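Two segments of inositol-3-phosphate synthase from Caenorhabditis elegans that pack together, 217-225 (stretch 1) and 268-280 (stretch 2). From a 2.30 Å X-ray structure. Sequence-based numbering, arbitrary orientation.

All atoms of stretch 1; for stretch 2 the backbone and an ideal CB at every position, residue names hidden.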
# COMPACT_ATOMS: atom_id res chain seq x y z
N GLY A 217 49.73 11.90 2.67
CA GLY A 217 50.30 11.91 1.32
C GLY A 217 49.36 11.68 0.14
O GLY A 217 48.22 11.28 0.35
N ASP A 218 49.87 11.90 -1.08
CA ASP A 218 49.10 11.68 -2.33
C ASP A 218 49.77 10.69 -3.28
O ASP A 218 49.40 10.62 -4.45
CB ASP A 218 48.91 12.98 -3.10
CG ASP A 218 48.32 14.08 -2.24
OD1 ASP A 218 47.16 13.91 -1.77
OD2 ASP A 218 48.96 15.13 -1.99
N ASN A 219 50.77 9.98 -2.78
CA ASN A 219 51.45 8.95 -3.55
C ASN A 219 50.67 7.66 -3.34
O ASN A 219 50.66 7.13 -2.22
CB ASN A 219 52.90 8.79 -3.06
CG ASN A 219 53.75 7.87 -3.95
OD1 ASN A 219 53.33 6.77 -4.34
ND2 ASN A 219 54.98 8.30 -4.23
N LYS A 220 50.05 7.18 -4.41
CA LYS A 220 49.14 6.04 -4.37
C LYS A 220 49.86 4.71 -4.21
O LYS A 220 49.27 3.72 -3.73
CB LYS A 220 48.22 5.99 -5.63
CG LYS A 220 47.39 7.26 -5.80
CD LYS A 220 46.31 7.23 -6.90
CE LYS A 220 45.49 8.53 -6.89
NZ LYS A 220 44.28 8.43 -7.79
N LEU A 221 51.13 4.68 -4.62
CA LEU A 221 51.97 3.48 -4.45
C LEU A 221 52.42 3.34 -3.00
O LEU A 221 52.49 2.22 -2.48
CB LEU A 221 53.17 3.47 -5.40
CG LEU A 221 54.17 2.30 -5.19
CD1 LEU A 221 53.58 0.97 -5.68
CD2 LEU A 221 55.50 2.58 -5.89
N GLU A 222 52.72 4.45 -2.34
CA GLU A 222 52.94 4.39 -0.91
C GLU A 222 51.68 3.94 -0.20
O GLU A 222 51.74 3.13 0.71
CB GLU A 222 53.36 5.71 -0.37
CG GLU A 222 54.80 6.07 -0.65
CD GLU A 222 55.39 6.85 0.50
OE1 GLU A 222 54.71 7.83 0.92
OE2 GLU A 222 56.49 6.47 0.98
N HIS A 223 50.52 4.42 -0.68
CA HIS A 223 49.25 3.95 -0.13
C HIS A 223 49.07 2.46 -0.30
O HIS A 223 48.73 1.77 0.67
CB HIS A 223 48.07 4.72 -0.68
CG HIS A 223 48.07 6.15 -0.25
ND1 HIS A 223 47.50 7.16 -1.00
CD2 HIS A 223 48.60 6.74 0.84
CE1 HIS A 223 47.70 8.32 -0.39
NE2 HIS A 223 48.36 8.09 0.73
N LEU A 224 49.37 1.97 -1.50
CA LEU A 224 49.30 0.54 -1.82
C LEU A 224 50.11 -0.28 -0.85
O LEU A 224 49.67 -1.32 -0.37
CB LEU A 224 49.78 0.30 -3.25
CG LEU A 224 49.96 -1.15 -3.64
CD1 LEU A 224 48.69 -1.93 -3.47
CD2 LEU A 224 50.41 -1.20 -5.08
N GLU A 225 51.32 0.20 -0.59
CA GLU A 225 52.25 -0.48 0.28
C GLU A 225 51.78 -0.44 1.72
O GLU A 225 52.04 -1.36 2.48
CB GLU A 225 53.62 0.18 0.17
CG GLU A 225 54.46 -0.33 -0.98
CD GLU A 225 54.75 -1.82 -0.89
OE1 GLU A 225 54.79 -2.39 0.23
OE2 GLU A 225 54.92 -2.42 -1.96
N UNK A 268 47.10 -1.57 -14.72
CA UNK A 268 46.66 -1.09 -13.41
C UNK A 268 47.82 -0.86 -12.44
O UNK A 268 47.80 0.14 -11.70
CB UNK A 268 45.67 -2.09 -12.80
N UNK A 269 48.84 -1.74 -12.47
CA UNK A 269 50.04 -1.59 -11.63
C UNK A 269 50.82 -0.37 -12.02
O UNK A 269 51.27 0.38 -11.16
CB UNK A 269 50.94 -2.83 -11.73
N UNK A 270 50.99 -0.17 -13.32
CA UNK A 270 51.68 1.04 -13.79
C UNK A 270 50.93 2.32 -13.40
O UNK A 270 51.56 3.26 -12.90
CB UNK A 270 51.85 0.99 -15.31
N UNK A 271 49.60 2.38 -13.60
CA UNK A 271 48.83 3.58 -13.23
C UNK A 271 49.04 3.95 -11.74
O UNK A 271 49.10 5.14 -11.39
CB UNK A 271 47.34 3.35 -13.51
N UNK A 272 49.17 2.94 -10.88
CA UNK A 272 49.45 3.19 -9.46
C UNK A 272 50.87 3.73 -9.26
O UNK A 272 51.11 4.60 -8.42
CB UNK A 272 49.26 1.91 -8.65
N UNK A 273 51.81 3.21 -10.03
CA UNK A 273 53.19 3.66 -9.94
C UNK A 273 53.33 5.14 -10.37
O UNK A 273 53.96 5.91 -9.67
CB UNK A 273 54.08 2.77 -10.80
N UNK A 274 52.72 5.52 -11.49
CA UNK A 274 52.81 6.89 -12.03
C UNK A 274 51.75 7.85 -11.44
O UNK A 274 51.59 8.97 -11.93
CB UNK A 274 52.66 6.85 -13.55
N UNK A 275 51.01 7.40 -10.43
CA UNK A 275 50.08 8.23 -9.65
C UNK A 275 48.89 8.79 -10.42
O UNK A 275 48.42 9.90 -10.17
CB UNK A 275 50.85 9.40 -9.04
N UNK A 276 48.40 7.96 -11.32
CA UNK A 276 47.26 8.26 -12.15
C UNK A 276 46.05 8.68 -11.32
O UNK A 276 45.87 8.23 -10.19
CB UNK A 276 46.91 7.05 -13.02
N UNK A 277 45.20 9.52 -11.90
CA UNK A 277 44.04 10.04 -11.21
C UNK A 277 42.87 9.08 -11.13
O UNK A 277 42.33 8.89 -10.05
CB UNK A 277 43.58 11.33 -11.90
N UNK A 278 42.47 8.48 -12.26
CA UNK A 278 41.37 7.51 -12.31
C UNK A 278 41.79 6.17 -11.72
O UNK A 278 41.58 5.12 -12.33
CB UNK A 278 40.89 7.32 -13.75
N UNK A 279 42.37 6.20 -10.54
CA UNK A 279 42.64 5.00 -9.76
C UNK A 279 42.04 5.23 -8.38
O UNK A 279 42.49 6.09 -7.64
CB UNK A 279 44.14 4.69 -9.68
N UNK A 280 40.98 4.49 -8.07
CA UNK A 280 40.21 4.71 -6.86
C UNK A 280 40.84 4.09 -5.63
O UNK A 280 41.66 3.17 -5.73
CB UNK A 280 38.79 4.16 -7.04

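Position 268 lies in the helix, with no atom of stretch 1 within 5.5 Å of its ideal CB. The residue is Ile 268, which makes no contact here.

At position 269 CA-to-CB points sideways, and nothing of stretch 1 is near the ideal CB. A short side chain would not touch stretch 1. A long, flexible one could reach the methyl groups of Leu 224. The residue is Met 269, with all three chi angles in m. Its CE comes to 4.3 Å from Leu 224 CD2, an apolar contact.

Positions 270 and 271 are out of reach of stretch 1, so many residues would fit. They are Glu 270 and Ser 271.

Position 272 is one of the closest backbone approaches: its CA is 5.6 Å from Leu 221 CA. The ideal CB is 4.9 Å from Leu 224 CD2 and 5.2 Å from Lys 220 CB. The surroundings are largely apolar, so a medium-sized aliphatic residue would suit: Val, Ile, Leu or Met. The residue is Ile 272. Its CG2 fills the space between the helices, 4.0 Å from Leu 224 CD2, 4.2 Å from Leu 221 CB and 3.8 Å from Lys 220 O.

At position 273 CA-to-CB points away, but the ideal CB is 5.1 Å from Leu 221 CD2. A long chain with an aliphatic stem would suit, and its end could be polar: Lys, Arg or Gln. The residue is Arg 273. Its CG lies 4.3 Å from Leu 221 CD2. Its NE forms a salt bridge to Glu 270 OE1 at 3.1 Å.

Position 274 is the first to leave helical phi/psi, and its CB points away. Stretch 1 sets no demand. The residue is Val 274.

Position 275 has phi/psi of 64/37, a left-handed turn that favours Gly, Asn or Asp. The ideal CB is 5.0 Å from Asp 218 O, an acceptor, and 5.2 Å from Lys 220 N, a donor. An amide can answer both, which favours Asn over Asp or Gly. The residue is Asn 275. Its ND2 donates to Asp 218 O at 2.8 Å, and its OD1 accepts from Lys 220 N at 2.8 Å. This clamps the loop to the start of the other helix.

From 276 to 279 the backbone curls around the end of Lys 220. Lys 220 NZ donates to the O atoms of residues 276 and 279, both at 2.9 Å; the O of 277 is 3.0 Å from it. The CB of 276 points sideways, those of 277 and 278 away, and polar or charged side chains would suit all three. These are Glu 276, Asp 277 and Glu 278. Glu 276 OE2 accepts a weak hydrogen bond from Asp 277 N. At 279 CA-to-CB points toward stretch 1, and the ideal CB is 4.2 Å from Lys 220 NZ. A small or branched residue would fit; it is Val 279.

At position 280 CB points away, and stretch 1 sets no demand. It is Ser 280, at an N-cap position.

Stretch 2 (268-280) IMESIRVNEDEVS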
# COMPACT_ATOMS: atom_id res chain seq x y z
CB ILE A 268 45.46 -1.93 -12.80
CG1 ILE A 268 44.91 -1.29 -11.52
CG2 ILE A 268 45.83 -3.38 -12.52
CD1 ILE A 268 43.79 -0.33 -11.78
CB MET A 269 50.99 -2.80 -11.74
CG MET A 269 50.45 -4.10 -11.21
SD MET A 269 49.63 -3.91 -9.64
CE MET A 269 51.02 -3.67 -8.53
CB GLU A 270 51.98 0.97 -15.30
CG GLU A 270 52.59 2.24 -15.89
CD GLU A 270 54.07 2.47 -15.55
OE1 GLU A 270 54.64 1.75 -14.72
OE2 GLU A 270 54.67 3.41 -16.13
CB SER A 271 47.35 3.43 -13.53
OG SER A 271 47.14 3.03 -14.87
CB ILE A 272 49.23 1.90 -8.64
CG1 ILE A 272 47.79 1.41 -8.78
CG2 ILE A 272 49.60 2.13 -7.16
CD1 ILE A 272 47.48 0.09 -8.06
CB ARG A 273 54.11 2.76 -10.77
CG ARG A 273 55.54 2.60 -10.19
CD ARG A 273 56.54 2.06 -11.22
NE ARG A 273 56.43 2.89 -12.41
CZ ARG A 273 57.37 3.70 -12.85
NH1 ARG A 273 58.54 3.75 -12.22
NH2 ARG A 273 57.14 4.45 -13.92
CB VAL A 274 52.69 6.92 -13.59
CG1 VAL A 274 53.70 6.05 -14.26
CG2 VAL A 274 51.31 6.52 -14.04
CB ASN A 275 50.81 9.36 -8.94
CG ASN A 275 50.33 9.54 -7.55
OD1 ASN A 275 50.37 8.60 -6.75
ND2 ASN A 275 49.89 10.75 -7.22
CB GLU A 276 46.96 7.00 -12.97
CG GLU A 276 45.83 7.11 -13.95
CD GLU A 276 46.04 8.23 -14.93
OE1 GLU A 276 47.08 8.20 -15.65
OE2 GLU A 276 45.17 9.14 -14.94
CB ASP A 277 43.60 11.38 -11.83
CG ASP A 277 44.11 12.57 -11.04
OD1 ASP A 277 43.40 13.00 -10.11
OD2 ASP A 277 45.19 13.15 -11.26
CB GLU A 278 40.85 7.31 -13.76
CG GLU A 278 39.93 8.40 -14.31
CD GLU A 278 38.69 8.65 -13.44
OE1 GLU A 278 37.82 7.78 -13.33
OE2 GLU A 278 38.58 9.76 -12.88
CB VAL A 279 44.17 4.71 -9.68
CG1 VAL A 279 44.47 3.57 -8.70
CG2 VAL A 279 44.71 4.38 -11.06
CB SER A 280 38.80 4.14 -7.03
OG SER A 280 38.76 2.74 -6.77
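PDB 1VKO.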